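Local structure of hypothetical protein (Anabaena variabilis, 2OBN) at residues S144-R148 and R250-P254. The protein is of unknown function but pairs a Rossmann-like domain with a P-loop NTPase-like domain, which suggests that it binds a nucleotide. The protein carries 2 engineered substitutions. Sequence-based numbering, arbitrary orientation.
Sequences SGAAR and RGSQP
Gln-253 lies against the turn formed by Gly-145 to Arg-148 and makes most of the direct contact. Gln-253 CG sits 3.8 Å from Gly-145 O, and its CD packs over Gly-145 CA. Gln-253 OE1 reaches Arg-148 CB at 3.7 Å. Ala-147 points its methyl at the end of helix 245-252. Ala-147 CB touches Gly-251 O and Ser-252 O, both at 3.6 Å.

No direct hydrogen bond joins the segments; two waters bridge them. One accepts from Gly-145 N and donates to Arg-250 O. The other does the same between Ala-147 N and Gly-251 O. They thus tie the helix C-terminus to the start of the 3-10 segment.

Each segment also has hydrogen bonds of its own. The Gln-253 chain is bent about its CB-CG bond (chi2 -76°), which folds its amide back over the helix end. Gln-253 NE2 donates to Arg-250 O at 2.8 Å, in the carbonyl plane and on a lone pair. An alanine in place of Gln-253 would probably leave Arg-250 O without this donor and open a gap beside Gly-145. Gly-145 O accepts from Arg-148 N and from Arg-148 NH1 (3.1 Å), on opposite faces of its carbonyl plane.

Helix 208-222 adjoins both segments: Val-219 touches Ala-147 and Ser-252, and Glu-216 accepts from Ser-144 N and Ala-146 N. The second subunit packs on Arg-148 and Arg-250. Gln-253, the first residue past helix 245-252, has positive phi and turns the chain toward strand 256-262. This helix completes a beta-alpha-beta crossover from strand 228-231, past strand 153-159, in the parallel sheet of the P-loop domain.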
loop_
_atom_site.group_PDB
_atom_site.type_symbol
_atom_site.label_atom_id
_atom_site.label_comp_id
_atom_site.label_asym_id
_atom_site.label_seq_id
_atom_site.Cartn_x
_atom_site.Cartn_y
_atom_site.Cartn_z
ATOM N N SER B 144 14.100 1.067 3.917
ATOM C CA SER B 144 15.178 0.078 3.985
ATOM C C SER B 144 15.310 -0.599 5.353
ATOM O O SER B 144 16.345 -1.212 5.638
ATOM C CB SER B 144 16.507 0.769 3.648
ATOM O OG SER B 144 16.851 1.705 4.657
ATOM N N GLY B 145 14.274 -0.509 6.187
ATOM C CA GLY B 145 14.331 -1.065 7.537
ATOM C C GLY B 145 15.257 -0.305 8.496
ATOM O O GLY B 145 15.680 -0.863 9.516
ATOM N N ALA B 146 15.530 0.973 8.192
ATOM C CA ALA B 146 16.449 1.820 8.981
ATOM C C ALA B 146 16.015 2.070 10.411
ATOM O O ALA B 146 16.854 2.401 11.236
ATOM C CB ALA B 146 16.666 3.160 8.294
ATOM N N ALA B 147 14.715 1.933 10.692
ATOM C CA ALA B 147 14.176 2.146 12.028
ATOM C C ALA B 147 14.634 1.091 13.036
ATOM O O ALA B 147 14.606 1.349 14.225
ATOM C CB ALA B 147 12.663 2.185 11.971
ATOM N N ARG B 148 15.059 -0.084 12.560
ATOM C CA ARG B 148 15.524 -1.160 13.430
ATOM C C ARG B 148 16.737 -0.735 14.239
ATOM O O ARG B 148 17.061 -1.350 15.251
ATOM C CB ARG B 148 15.916 -2.387 12.600
ATOM C CG ARG B 148 17.265 -2.281 11.952
ATOM C CD ARG B 148 17.493 -3.358 10.924
ATOM N NE ARG B 148 18.875 -3.331 10.459
ATOM C CZ ARG B 148 19.395 -2.423 9.623
ATOM N NH1 ARG B 148 18.666 -1.432 9.106
ATOM N NH2 ARG B 148 20.672 -2.519 9.278
ATOM N N ARG B 250 6.540 -2.619 8.385
ATOM C CA ARG B 250 7.821 -2.582 7.692
ATOM C C ARG B 250 8.531 -1.256 7.917
ATOM O O ARG B 250 9.739 -1.220 8.203
ATOM C CB ARG B 250 7.608 -2.837 6.197
ATOM C CG ARG B 250 7.100 -4.235 5.871
ATOM C CD ARG B 250 8.234 -5.273 5.881
ATOM N NE ARG B 250 7.730 -6.620 5.614
ATOM C CZ ARG B 250 7.203 -7.424 6.530
ATOM N NH1 ARG B 250 7.149 -7.068 7.814
ATOM N NH2 ARG B 250 6.752 -8.615 6.159
ATOM N N GLY B 251 7.800 -0.158 7.782
ATOM C CA GLY B 251 8.406 1.159 7.979
ATOM C C GLY B 251 8.872 1.439 9.401
ATOM O O GLY B 251 9.939 1.996 9.592
ATOM N N SER B 252 8.090 1.014 10.397
ATOM C CA SER B 252 8.396 1.306 11.794
ATOM C C SER B 252 9.282 0.284 12.467
ATOM O O SER B 252 9.831 0.591 13.513
ATOM C CB SER B 252 7.112 1.456 12.609
ATOM O OG SER B 252 6.390 0.238 12.698
ATOM N N GLN B 253 9.419 -0.917 11.897
ATOM C CA GLN B 253 10.255 -1.977 12.490
ATOM C C GLN B 253 9.910 -2.091 13.979
ATOM O O GLN B 253 10.771 -1.959 14.843
ATOM C CB GLN B 253 11.739 -1.651 12.284
ATOM C CG GLN B 253 12.158 -1.585 10.821
ATOM C CD GLN B 253 12.295 -2.966 10.172
ATOM O OE1 GLN B 253 13.218 -3.718 10.488
ATOM N NE2 GLN B 253 11.415 -3.274 9.229
ATOM N N PRO B 254 8.637 -2.372 14.285
ATOM C CA PRO B 254 8.217 -2.292 15.687
ATOM C C PRO B 254 8.935 -3.253 16.623
ATOM O O PRO B 254 9.322 -4.356 16.216
ATOM C CB PRO B 254 6.713 -2.632 15.626
ATOM C CG PRO B 254 6.501 -3.361 14.318
ATOM C CD PRO B 254 7.568 -2.858 13.391
HETATM O O HOH W 1 11.330 -0.399 6.204
HETATM O O HOH W 2 12.472 1.197 8.783
#